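Local coordinates for DNA repair protein RAD2 (Saccharomyces cerevisiae, PDB 4Q0W) that cuts single-stranded DNA as a magnesium-dependent endonuclease and is essential for the incision step of excision repair of DNA damaged by UV light, bulky adducts or cross-linking agents, at residues 33-36 / 37-40; 341-344 / 345-349; 294-297 / 298-302. All coordinates share one frame; numbering follows the deposited sequence.

From the N terminus the three contacts come in the order 1, 3, 2. Each lies within one continuous run of chain, so none closes a long loop and none nests in or crosses another. Interaction 1 is the short helix 33-40 of the N-domain, set against the bound DNA. Interaction 3 ends helix 288-299, again beside DNA but with its centre about 40 Å from that of interaction 1. Interaction 2, near the end of helix 336-347, returns to the N-domain side, its centre about 20 Å from that of interaction 1 and about 59 Å from that of interaction 3. Helices 52-66 and 148-160 connect interactions 1 and 2: both contacts send side chains onto them.

Interaction 1 (33-36 / 37-40); sequences WIYQ and FLKA. With nucleotides of chain C; nucleotides of chain D.
Trp-33 O, Ile-34 O, Tyr-35 O and Gln-36 O accept from the amides of Phe-37, Leu-38, Lys-39 and Ala-40 in turn, the regular i to i+4 ladder of helix 33-40. This N-domain helix packs against the DT3-DA16 base pair of the bound DNA, a placement consistent with the hydrophobic wedge of FEN1-like nucleases. One side of it faces protein: Phe-37 CE2 sits 3.8 Å from Trp-33 CB, the two side chains running alongside each other, and Ile-34 and Phe-37 continue onto Phe-57 of helix 52-66. On the DNA side Tyr-35 has CG opposite the backbone N (chi1 -167°), which swings its ring out to the sugar of DT3 of chain C, CD2 coming 3.2 Å from O4'. Lys-39, bent at chi2, lays CD over a face of that ring and donates from NZ to Tyr-35 OH at 2.8 Å, fixing the phenol's end. Gln-36 reaches out extended: CG packs 3.4 Å from C2 of DA16 of chain D, while OE1 is held by Arg-60. That grip fixes the rotation of the amide, and its NE2 gives a hydrogen bond of 2.9 Å to O2 of DT3 of chain C.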
ATOM      1  N   TRP A  33     -17.791  20.548 -12.026  1.00 26.90           N
ATOM      2  CA  TRP A  33     -18.331  19.899 -13.225  1.00 23.88           C
ATOM      3  C   TRP A  33     -17.615  20.320 -14.520  1.00 22.85           C
ATOM      4  O   TRP A  33     -17.252  19.470 -15.344  1.00 19.84           O
ATOM      5  CB  TRP A  33     -19.825  20.201 -13.367  1.00 20.04           C
ATOM      6  CG  TRP A  33     -20.707  19.459 -12.409  1.00 29.10           C
ATOM      7  CD1 TRP A  33     -20.344  18.873 -11.213  1.00 24.92           C
ATOM      8  CD2 TRP A  33     -22.105  19.208 -12.571  1.00 23.62           C
ATOM      9  NE1 TRP A  33     -21.447  18.282 -10.628  1.00 23.50           N
ATOM     10  CE2 TRP A  33     -22.535  18.468 -11.445  1.00 23.52           C
ATOM     11  CE3 TRP A  33     -23.039  19.532 -13.565  1.00 21.89           C
ATOM     12  CZ2 TRP A  33     -23.858  18.050 -11.287  1.00 18.79           C
ATOM     13  CZ3 TRP A  33     -24.354  19.113 -13.406  1.00 23.23           C
ATOM     14  CH2 TRP A  33     -24.752  18.387 -12.269  1.00 20.27           C
ATOM     15  N   ILE A  34     -17.414  21.621 -14.708  1.00 20.93           N
ATOM     16  CA  ILE A  34     -16.832  22.082 -15.975  1.00 30.95           C
ATOM     17  C   ILE A  34     -15.448  21.475 -16.177  1.00 35.62           C
ATOM     18  O   ILE A  34     -15.190  20.834 -17.202  1.00 30.86           O
ATOM     19  CB  ILE A  34     -16.761  23.611 -16.079  1.00 31.96           C
ATOM     20  CG1 ILE A  34     -18.163  24.215 -16.129  1.00 27.40           C
ATOM     21  CG2 ILE A  34     -16.006  24.030 -17.342  1.00 40.43           C
ATOM     22  CD1 ILE A  34     -18.160  25.737 -16.049  1.00 27.52           C
ATOM     23  N   TYR A  35     -14.575  21.653 -15.186  1.00 30.42           N
ATOM     24  CA  TYR A  35     -13.211  21.146 -15.272  1.00 37.69           C
ATOM     25  C   TYR A  35     -13.217  19.646 -15.482  1.00 37.61           C
ATOM     26  O   TYR A  35     -12.402  19.108 -16.233  1.00 40.48           O
ATOM     27  CB  TYR A  35     -12.404  21.497 -14.013  1.00 39.21           C
ATOM     28  CG  TYR A  35     -10.922  21.260 -14.201  1.00 51.87           C
ATOM     29  CD1 TYR A  35     -10.171  22.080 -15.040  1.00 52.67           C
ATOM     30  CD2 TYR A  35     -10.272  20.206 -13.558  1.00 51.81           C
ATOM     31  CE1 TYR A  35      -8.809  21.865 -15.231  1.00 53.38           C
ATOM     32  CE2 TYR A  35      -8.911  19.982 -13.742  1.00 54.82           C
ATOM     33  CZ  TYR A  35      -8.186  20.814 -14.580  1.00 61.88           C
ATOM     34  OH  TYR A  35      -6.840  20.598 -14.771  1.00 61.50           O
ATOM     35  N   GLN A  36     -14.160  18.984 -14.822  1.00 33.50           N
ATOM     36  CA  GLN A  36     -14.307  17.541 -14.909  1.00 33.73           C
ATOM     37  C   GLN A  36     -14.682  17.082 -16.323  1.00 39.87           C
ATOM     38  O   GLN A  36     -14.124  16.109 -16.835  1.00 43.16           O
ATOM     39  CB  GLN A  36     -15.366  17.095 -13.899  1.00 38.65           C
ATOM     40  CG  GLN A  36     -15.483  15.603 -13.690  1.00 44.22           C
ATOM     41  CD  GLN A  36     -16.326  15.266 -12.468  1.00 47.51           C
ATOM     42  OE1 GLN A  36     -17.450  14.778 -12.590  1.00 44.95           O
ATOM     43  NE2 GLN A  36     -15.781  15.528 -11.281  1.00 46.35           N
ATOM     44  N   PHE A  37     -15.626  17.779 -16.947  1.00 33.82           N
ATOM     45  CA  PHE A  37     -16.043  17.444 -18.305  1.00 34.77           C
ATOM     46  C   PHE A  37     -14.922  17.715 -19.307  1.00 39.85           C
ATOM     47  O   PHE A  37     -14.752  16.975 -20.277  1.00 43.28           O
ATOM     48  CB  PHE A  37     -17.298  18.232 -18.680  1.00 30.02           C
ATOM     49  CG  PHE A  37     -18.536  17.788 -17.941  1.00 30.27           C
ATOM     50  CD1 PHE A  37     -18.876  16.447 -17.880  1.00 27.37           C
ATOM     51  CD2 PHE A  37     -19.351  18.712 -17.303  1.00 29.57           C
ATOM     52  CE1 PHE A  37     -20.010  16.036 -17.195  1.00 23.06           C
ATOM     53  CE2 PHE A  37     -20.487  18.309 -16.614  1.00 27.36           C
ATOM     54  CZ  PHE A  37     -20.813  16.971 -16.559  1.00 26.17           C
ATOM     55  N   LEU A  38     -14.169  18.786 -19.065  1.00 42.21           N
ATOM     56  CA  LEU A  38     -12.978  19.104 -19.853  1.00 49.73           C
ATOM     57  C   LEU A  38     -11.985  17.948 -19.870  1.00 52.27           C
ATOM     58  O   LEU A  38     -11.463  17.586 -20.925  1.00 57.89           O
ATOM     59  CB  LEU A  38     -12.281  20.338 -19.287  1.00 43.30           C
ATOM     60  CG  LEU A  38     -12.575  21.690 -19.922  1.00 46.33           C
ATOM     61  CD1 LEU A  38     -14.072  21.903 -20.081  1.00 52.72           C
ATOM     62  CD2 LEU A  38     -11.959  22.795 -19.083  1.00 45.21           C
ATOM     63  N   LYS A  39     -11.731  17.372 -18.698  1.00 49.52           N
ATOM     64  CA  LYS A  39     -10.734  16.315 -18.559  1.00 52.43           C
ATOM     65  C   LYS A  39     -11.273  14.930 -18.908  1.00 56.47           C
ATOM     66  O   LYS A  39     -10.522  14.061 -19.351  1.00 56.72           O
ATOM     67  CB  LYS A  39     -10.156  16.311 -17.137  1.00 53.12           C
ATOM     68  CG  LYS A  39      -8.688  16.727 -17.059  1.00 59.83           C
ATOM     69  CD  LYS A  39      -8.486  18.175 -17.499  1.00 62.34           C
ATOM     70  CE  LYS A  39      -7.011  18.474 -17.754  1.00 64.09           C
ATOM     71  NZ  LYS A  39      -6.684  19.909 -17.510  1.00 66.34           N
ATOM     72  N   ALA A  40     -12.572  14.727 -18.712  1.00 47.61           N
ATOM     73  CA  ALA A  40     -13.172  13.409 -18.915  1.00 54.48           C
ATOM     74  C   ALA A  40     -13.575  13.144 -20.363  1.00 62.06           C
ATOM     75  O   ALA A  40     -13.771  11.990 -20.751  1.00 62.40           O
ATOM     76  CB  ALA A  40     -14.372  13.226 -17.999  1.00 51.82           C
TER
ATOM     77  P    DT C   3      -7.199  20.807  -9.529  1.00 88.09           P
ATOM     78  O5'  DT C   3      -8.560  20.387 -10.269  1.00 54.01           O
ATOM     79  C5'  DT C   3      -9.801  20.995  -9.907  1.00 45.18           C
ATOM     80  C4'  DT C   3     -10.824  19.941  -9.529  1.00 41.79           C
ATOM     81  O4'  DT C   3     -11.132  19.107 -10.663  1.00 46.70           O
ATOM     82  C3'  DT C   3     -10.330  18.985  -8.456  1.00 49.91           C
ATOM     83  O3'  DT C   3     -10.860  19.405  -7.211  1.00 50.85           O
ATOM     84  C2'  DT C   3     -10.854  17.606  -8.850  1.00 46.36           C
ATOM     85  C1'  DT C   3     -11.489  17.814 -10.215  1.00 48.22           C
ATOM     86  N1   DT C   3     -11.009  16.863 -11.248  1.00 43.81           N
ATOM     87  C2   DT C   3     -11.811  15.808 -11.625  1.00 36.51           C
ATOM     88  O2   DT C   3     -12.908  15.597 -11.139  1.00 40.44           O
ATOM     89  N3   DT C   3     -11.280  15.010 -12.605  1.00 37.13           N
ATOM     90  C4   DT C   3     -10.045  15.167 -13.214  1.00 47.77           C
ATOM     91  O4   DT C   3      -9.643  14.394 -14.082  1.00 55.01           O
ATOM     92  C5   DT C   3      -9.261  16.292 -12.758  1.00 45.06           C
ATOM     93  C7   DT C   3      -7.911  16.563 -13.350  1.00 51.72           C
ATOM     94  C6   DT C   3      -9.772  17.080 -11.810  1.00 39.27           C
TER
ATOM     95  P    DA D  16     -16.003   4.315 -14.155  1.00 85.56           P
ATOM     96  OP1  DA D  16     -16.540   3.387 -13.125  1.00 63.57           O
ATOM     97  OP2  DA D  16     -15.879   3.866 -15.563  1.00 74.20           O
ATOM     98  O5'  DA D  16     -16.862   5.667 -14.161  1.00 71.77           O
ATOM     99  C5'  DA D  16     -17.184   6.319 -12.939  1.00 59.49           C
ATOM    100  C4'  DA D  16     -17.366   7.803 -13.189  1.00 62.44           C
ATOM    101  O4'  DA D  16     -16.098   8.391 -13.577  1.00 61.66           O
ATOM    102  C3'  DA D  16     -18.320   8.154 -14.333  1.00 66.17           C
ATOM    103  O3'  DA D  16     -19.588   8.564 -13.803  1.00 60.00           O
ATOM    104  C2'  DA D  16     -17.609   9.275 -15.111  1.00 57.53           C
ATOM    105  C1'  DA D  16     -16.430   9.614 -14.197  1.00 59.36           C
ATOM    106  N9   DA D  16     -15.241  10.172 -14.840  1.00 55.20           N
ATOM    107  C8   DA D  16     -14.674   9.814 -16.034  1.00 54.13           C
ATOM    108  N7   DA D  16     -13.598  10.506 -16.337  1.00 53.66           N
ATOM    109  C5   DA D  16     -13.442  11.376 -15.266  1.00 53.54           C
ATOM    110  C6   DA D  16     -12.488  12.381 -14.977  1.00 47.34           C
ATOM    111  N6   DA D  16     -11.461  12.679 -15.782  1.00 49.79           N
ATOM    112  N1   DA D  16     -12.626  13.065 -13.817  1.00 41.74           N
ATOM    113  C2   DA D  16     -13.652  12.760 -13.007  1.00 43.30           C
ATOM    114  N3   DA D  16     -14.609  11.843 -13.176  1.00 45.02           N
ATOM    115  C4   DA D  16     -14.448  11.182 -14.336  1.00 51.10           C
TER

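Interaction 2 (341-344 / 345-349); sequences SFMK and TQLGW
A Met-aromatic contact between Met-343 and Trp-349 spans the C-terminal turn of helix 336-347. The methyl, not the sulfur, does the touching: Met-343 CE stands 3.5 Å from the centroid of the six-membered ring of Trp-349, only 6° off its normal, while SD lies farther out above the face, 5.1 Å from that centroid. Bends at chi2 (-57°) and chi3 (-83°) fold the thioether so that its methyl ends up over the indole. Leu-347 CD1 shares that face and is pressed tightly on Met-343 CE at 3.5 Å.

The backbone brings the indole here. Gly-348 leaves the helix with positive phi, and the chain turns back far enough for Trp-349 N to bond Met-343 O at 3.3 Å. The same oxygen takes Leu-347 N, the two donors arriving from opposite faces of the carbonyl plane. Gly-348 N bonds Lys-344 O, and a water joins Lys-344 NZ to Gly-348 O, each leg 2.6 Å long, with the ammonium donating and the water donating on.

One residue earlier along the helix, Gln-346 CG makes a CH-pi contact over a face of Phe-342, 3.7 Å from the ring centroid. Phe-342 packs on helices 52-66 and 148-160, and the edge-to-face meeting of Trp-349 with Phe-58 ties this end to the N-domain as well. A serine in place of Trp-349 would probably leave the Met-343 methyl without the flat surface it rests on, less restrained in its rotation, and open a gap beside Phe-58. The turn thus pairs dispersion between aliphatic C-H bonds and ring faces with a polar, water-bridged link from the Lys-344 ammonium to the Gly-348 carbonyl.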
ATOM      1  N   SER A 341     -32.830  26.675 -29.576  1.00 16.17           N
ATOM      2  CA  SER A 341     -31.858  27.558 -30.204  1.00 21.64           C
ATOM      3  C   SER A 341     -30.491  27.511 -29.495  1.00 24.13           C
ATOM      4  O   SER A 341     -29.441  27.604 -30.145  1.00 19.97           O
ATOM      5  CB  SER A 341     -32.406  28.988 -30.295  1.00 21.90           C
ATOM      6  OG  SER A 341     -32.882  29.446 -29.042  1.00 23.97           O
ATOM      7  N   PHE A 342     -30.500  27.340 -28.174  1.00 23.57           N
ATOM      8  CA  PHE A 342     -29.245  27.254 -27.416  1.00 23.61           C
ATOM      9  C   PHE A 342     -28.409  26.066 -27.844  1.00 20.72           C
ATOM     10  O   PHE A 342     -27.224  26.215 -28.147  1.00 25.08           O
ATOM     11  CB  PHE A 342     -29.504  27.170 -25.913  1.00 22.38           C
ATOM     12  CG  PHE A 342     -28.240  27.191 -25.081  1.00 25.45           C
ATOM     13  CD1 PHE A 342     -27.682  28.399 -24.689  1.00 24.96           C
ATOM     14  CD2 PHE A 342     -27.607  26.004 -24.705  1.00 19.73           C
ATOM     15  CE1 PHE A 342     -26.514  28.436 -23.917  1.00 33.67           C
ATOM     16  CE2 PHE A 342     -26.431  26.027 -23.933  1.00 24.82           C
ATOM     17  CZ  PHE A 342     -25.888  27.248 -23.542  1.00 23.00           C
ATOM     18  N   MET A 343     -29.020  24.881 -27.832  1.00 18.48           N
ATOM     19  CA  MET A 343     -28.331  23.655 -28.233  1.00 21.85           C
ATOM     20  C   MET A 343     -27.935  23.669 -29.717  1.00 26.00           C
ATOM     21  O   MET A 343     -26.909  23.093 -30.111  1.00 24.21           O
ATOM     22  CB  MET A 343     -29.197  22.425 -27.929  1.00 21.08           C
ATOM     23  CG  MET A 343     -29.493  22.220 -26.440  1.00 23.93           C
ATOM     24  SD  MET A 343     -27.996  22.083 -25.431  1.00 25.86           S
ATOM     25  CE  MET A 343     -27.597  20.337 -25.644  1.00 23.60           C
ATOM     26  N   LYS A 344     -28.750  24.327 -30.535  1.00 21.10           N
ATOM     27  CA  LYS A 344     -28.445  24.475 -31.959  1.00 23.23           C
ATOM     28  C   LYS A 344     -27.153  25.254 -32.096  1.00 20.94           C
ATOM     29  O   LYS A 344     -26.192  24.799 -32.716  1.00 26.63           O
ATOM     30  CB  LYS A 344     -29.564  25.257 -32.648  1.00 26.53           C
ATOM     31  CG  LYS A 344     -29.297  25.554 -34.106  1.00 31.87           C
ATOM     32  CD  LYS A 344     -29.544  24.327 -34.953  1.00 29.91           C
ATOM     33  CE  LYS A 344     -29.483  24.676 -36.438  1.00 33.41           C
ATOM     34  NZ  LYS A 344     -29.632  23.455 -37.278  1.00 29.41           N
ATOM     35  N   THR A 345     -27.144  26.428 -31.477  1.00 20.92           N
ATOM     36  CA  THR A 345     -26.010  27.331 -31.531  1.00 25.87           C
ATOM     37  C   THR A 345     -24.737  26.717 -30.944  1.00 31.78           C
ATOM     38  O   THR A 345     -23.665  26.824 -31.544  1.00 31.28           O
ATOM     39  CB  THR A 345     -26.335  28.628 -30.782  1.00 25.27           C
ATOM     40  OG1 THR A 345     -27.374  29.336 -31.475  1.00 29.15           O
ATOM     41  CG2 THR A 345     -25.107  29.508 -30.673  1.00 27.84           C
ATOM     42  N   GLN A 346     -24.854  26.081 -29.777  1.00 30.89           N
ATOM     43  CA  GLN A 346     -23.679  25.615 -29.028  1.00 28.24           C
ATOM     44  C   GLN A 346     -23.136  24.290 -29.525  1.00 31.86           C
ATOM     45  O   GLN A 346     -21.922  24.055 -29.476  1.00 32.34           O
ATOM     46  CB  GLN A 346     -24.008  25.486 -27.535  1.00 26.39           C
ATOM     47  CG  GLN A 346     -24.363  26.802 -26.852  1.00 29.42           C
ATOM     48  CD  GLN A 346     -23.172  27.743 -26.767  1.00 35.38           C
ATOM     49  OE1 GLN A 346     -22.022  27.306 -26.778  1.00 37.77           O
ATOM     50  NE2 GLN A 346     -23.445  29.040 -26.683  1.00 38.71           N
ATOM     51  N   LEU A 347     -24.027  23.420 -29.994  1.00 24.92           N
ATOM     52  CA  LEU A 347     -23.638  22.043 -30.300  1.00 25.75           C
ATOM     53  C   LEU A 347     -24.083  21.540 -31.676  1.00 26.01           C
ATOM     54  O   LEU A 347     -23.821  20.391 -32.032  1.00 32.11           O
ATOM     55  CB  LEU A 347     -24.176  21.099 -29.221  1.00 31.90           C
ATOM     56  CG  LEU A 347     -23.617  21.263 -27.802  1.00 32.60           C
ATOM     57  CD1 LEU A 347     -24.308  20.308 -26.840  1.00 29.23           C
ATOM     58  CD2 LEU A 347     -22.114  21.019 -27.793  1.00 31.76           C
ATOM     59  N   GLY A 348     -24.773  22.383 -32.437  1.00 33.19           N
ATOM     60  CA  GLY A 348     -25.243  21.985 -33.751  1.00 28.57           C
ATOM     61  C   GLY A 348     -26.441  21.050 -33.720  1.00 31.26           C
ATOM     62  O   GLY A 348     -26.814  20.485 -34.755  1.00 31.45           O
ATOM     63  N   TRP A 349     -27.051  20.882 -32.549  1.00 29.42           N
ATOM     64  CA  TRP A 349     -28.206  19.994 -32.417  1.00 30.46           C
ATOM     65  C   TRP A 349     -29.417  20.530 -33.171  1.00 27.75           C
ATOM     66  O   TRP A 349     -29.912  21.612 -32.841  1.00 26.67           O
ATOM     67  CB  TRP A 349     -28.619  19.870 -30.954  1.00 24.29           C
ATOM     68  CG  TRP A 349     -27.745  19.014 -30.093  1.00 33.69           C
ATOM     69  CD1 TRP A 349     -26.424  18.721 -30.278  1.00 33.70           C
ATOM     70  CD2 TRP A 349     -28.145  18.341 -28.890  1.00 31.25           C
ATOM     71  NE1 TRP A 349     -25.977  17.901 -29.260  1.00 34.82           N
ATOM     72  CE2 TRP A 349     -27.017  17.652 -28.399  1.00 35.36           C
ATOM     73  CE3 TRP A 349     -29.354  18.251 -28.186  1.00 25.94           C
ATOM     74  CZ2 TRP A 349     -27.059  16.889 -27.228  1.00 32.69           C
ATOM     75  CZ3 TRP A 349     -29.396  17.483 -27.025  1.00 30.57           C
ATOM     76  CH2 TRP A 349     -28.255  16.818 -26.560  1.00 31.18           C
TER
HETATM   77  O   HOH W   1     -28.170  21.329 -36.804  1.00 29.70           O

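Interaction 3 (294-297 / 298-302); sequences RKKL and VNNEI
Arg-294 O takes the amide of Val-298 at 2.9 Å, and Lys-295 O and Lys-296 O take those of Asn-299 and Asn-300, the last regular backbone bonds of helix 288-299.

Among the polar side chains, Arg-294 turns to helix 266-278, with hydrogen bonds to the carbonyls of Trp-272 and Tyr-273 and a salt bridge to Glu-286. Lys-296 is fully extended (chi1 176°) and runs past Asn-300, Lys-296 CG lying 3.8 Å from Asn-300 ND2, on its way to Gly-250 O, probably in the helix-two-turn-helix region known in this family. Lys-295, modelled in two conformers, and Asn-299 lie near DNA phosphates, and Lys-296 packs on a sugar.

Beyond Asn-300 the backbone pattern changes to a Schellman motif: Ile-302 N reaches back to Leu-297 O at 2.9 Å, Glu-301 N bonds Val-298 O at 2.7 Å, and Glu-301 takes the positive phi of the C' position.

The apolar contact follows from that reversal. Ile-302 returns toward the helix and its CG1 lies 3.8 Å from Leu-297 CD2 and 3.9 Å from Leu-297 CB, the two side chains crossing at a slant. Leu-297 in turn packs on Phe-269, Trp-272 and Tyr-273 of helix 266-278. Val-298 CG2 rests 3.3 Å from Arg-294 O, against its own helix.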
ATOM      1  N   ARG A 294       3.607   6.232  19.786  1.00 28.82           N
ATOM      2  CA  ARG A 294       4.657   7.210  20.047  1.00 26.27           C
ATOM      3  C   ARG A 294       5.863   6.955  19.158  1.00 32.88           C
ATOM      4  O   ARG A 294       6.383   7.875  18.529  1.00 24.23           O
ATOM      5  CB  ARG A 294       5.090   7.185  21.506  1.00 23.81           C
ATOM      6  CG  ARG A 294       6.180   8.205  21.824  1.00 26.78           C
ATOM      7  CD  ARG A 294       6.545   8.186  23.303  1.00 33.34           C
ATOM      8  NE  ARG A 294       5.384   8.473  24.148  1.00 32.49           N
ATOM      9  CZ  ARG A 294       4.921   9.696  24.392  1.00 31.58           C
ATOM     10  NH1 ARG A 294       5.507  10.754  23.846  1.00 26.03           N
ATOM     11  NH2 ARG A 294       3.862   9.865  25.175  1.00 28.36           N
ATOM     12  N   LYS A 295       6.299   5.700  19.108  1.00 28.71           N
ATOM     13  CA  LYS A 295       7.441   5.320  18.284  0.50 33.44           C
ATOM     14  C   LYS A 295       7.219   5.734  16.832  1.00 30.61           C
ATOM     15  O   LYS A 295       8.128   6.240  16.170  1.00 30.37           O
ATOM     16  CB  LYS A 295       7.691   3.814  18.382  0.50 36.59           C
ATOM     17  CG  LYS A 295       9.152   3.416  18.239  0.50 38.76           C
ATOM     18  CD  LYS A 295       9.636   3.488  16.796  0.50 41.09           C
ATOM     19  CE  LYS A 295      10.994   4.170  16.707  0.50 41.80           C
ATOM     20  NZ  LYS A 295      10.925   5.599  17.130  0.50 33.63           N
ATOM     21  N   LYS A 296       6.001   5.531  16.347  1.00 30.03           N
ATOM     22  CA  LYS A 296       5.655   5.920  14.981  1.00 31.37           C
ATOM     23  C   LYS A 296       5.728   7.438  14.758  1.00 26.09           C
ATOM     24  O   LYS A 296       6.252   7.898  13.737  1.00 21.99           O
ATOM     25  CB  LYS A 296       4.260   5.409  14.624  1.00 26.77           C
ATOM     26  CG  LYS A 296       3.790   5.847  13.254  1.00 31.13           C
ATOM     27  CD  LYS A 296       2.513   5.124  12.868  1.00 38.56           C
ATOM     28  CE  LYS A 296       2.013   5.606  11.519  1.00 32.92           C
ATOM     29  NZ  LYS A 296       0.760   4.904  11.140  1.00 31.67           N
ATOM     30  N   LEU A 297       5.195   8.215  15.701  1.00 21.47           N
ATOM     31  CA  LEU A 297       5.201   9.672  15.558  1.00 24.22           C
ATOM     32  C   LEU A 297       6.636  10.206  15.573  1.00 17.89           C
ATOM     33  O   LEU A 297       6.997  11.068  14.767  1.00 20.89           O
ATOM     34  CB  LEU A 297       4.337  10.329  16.644  1.00 21.55           C
ATOM     35  CG  LEU A 297       2.855   9.910  16.662  1.00 26.97           C
ATOM     36  CD1 LEU A 297       2.187  10.282  17.986  1.00 24.37           C
ATOM     37  CD2 LEU A 297       2.084  10.521  15.508  1.00 13.97           C
ATOM     38  N   VAL A 298       7.458   9.666  16.469  1.00 24.22           N
ATOM     39  CA  VAL A 298       8.870  10.050  16.543  1.00 27.43           C
ATOM     40  C   VAL A 298       9.571   9.773  15.216  1.00 26.90           C
ATOM     41  O   VAL A 298      10.160  10.678  14.610  1.00 25.77           O
ATOM     42  CB  VAL A 298       9.597   9.339  17.700  1.00 27.98           C
ATOM     43  CG1 VAL A 298      11.097   9.624  17.658  1.00 31.31           C
ATOM     44  CG2 VAL A 298       9.026   9.791  19.030  1.00 27.00           C
ATOM     45  N   ASN A 299       9.468   8.535  14.744  1.00 30.02           N
ATOM     46  CA  ASN A 299      10.074   8.158  13.473  1.00 28.91           C
ATOM     47  C   ASN A 299       9.582   9.037  12.330  1.00 27.72           C
ATOM     48  O   ASN A 299      10.344   9.368  11.417  1.00 28.58           O
ATOM     49  CB  ASN A 299       9.835   6.675  13.163  1.00 36.25           C
ATOM     50  CG  ASN A 299      10.573   6.218  11.910  1.00 43.21           C
ATOM     51  OD1 ASN A 299       9.956   5.896  10.889  1.00 47.55           O
ATOM     52  ND2 ASN A 299      11.899   6.215  11.975  1.00 37.31           N
ATOM     53  N   ASN A 300       8.320   9.449  12.390  1.00 24.23           N
ATOM     54  CA  ASN A 300       7.801  10.368  11.376  1.00 25.57           C
ATOM     55  C   ASN A 300       8.095  11.846  11.666  1.00 19.32           C
ATOM     56  O   ASN A 300       7.594  12.722  10.960  1.00 20.22           O
ATOM     57  CB  ASN A 300       6.299  10.140  11.133  1.00 21.71           C
ATOM     58  CG  ASN A 300       6.032   8.858  10.356  1.00 37.45           C
ATOM     59  OD1 ASN A 300       6.895   8.395   9.606  1.00 33.15           O
ATOM     60  ND2 ASN A 300       4.844   8.272  10.539  1.00 22.82           N
ATOM     61  N   GLU A 301       8.901  12.102  12.698  1.00 21.89           N
ATOM     62  CA  GLU A 301       9.336  13.458  13.048  1.00 23.98           C
ATOM     63  C   GLU A 301       8.152  14.382  13.295  1.00 23.81           C
ATOM     64  O   GLU A 301       8.135  15.520  12.842  1.00 22.22           O
ATOM     65  CB  GLU A 301      10.241  14.027  11.949  1.00 25.29           C
ATOM     66  CG  GLU A 301      11.550  13.240  11.780  1.00 28.46           C
ATOM     67  CD  GLU A 301      12.527  13.913  10.825  1.00 36.66           C
ATOM     68  OE1 GLU A 301      12.085  14.509   9.818  1.00 31.74           O
ATOM     69  OE2 GLU A 301      13.744  13.851  11.091  1.00 47.63           O
ATOM     70  N   ILE A 302       7.149  13.879  14.004  1.00 19.35           N
ATOM     71  CA  ILE A 302       5.925  14.645  14.186  1.00 20.68           C
ATOM     72  C   ILE A 302       6.141  15.727  15.242  1.00 14.71           C
ATOM     73  O   ILE A 302       6.698  15.467  16.307  1.00 18.81           O
ATOM     74  CB  ILE A 302       4.736  13.748  14.606  1.00 16.51           C
ATOM     75  CG1 ILE A 302       4.452  12.682  13.537  1.00 20.77           C
ATOM     76  CG2 ILE A 302       3.491  14.610  14.852  1.00 13.61           C
ATOM     77  CD1 ILE A 302       4.038  13.248  12.188  1.00 23.84           C
TER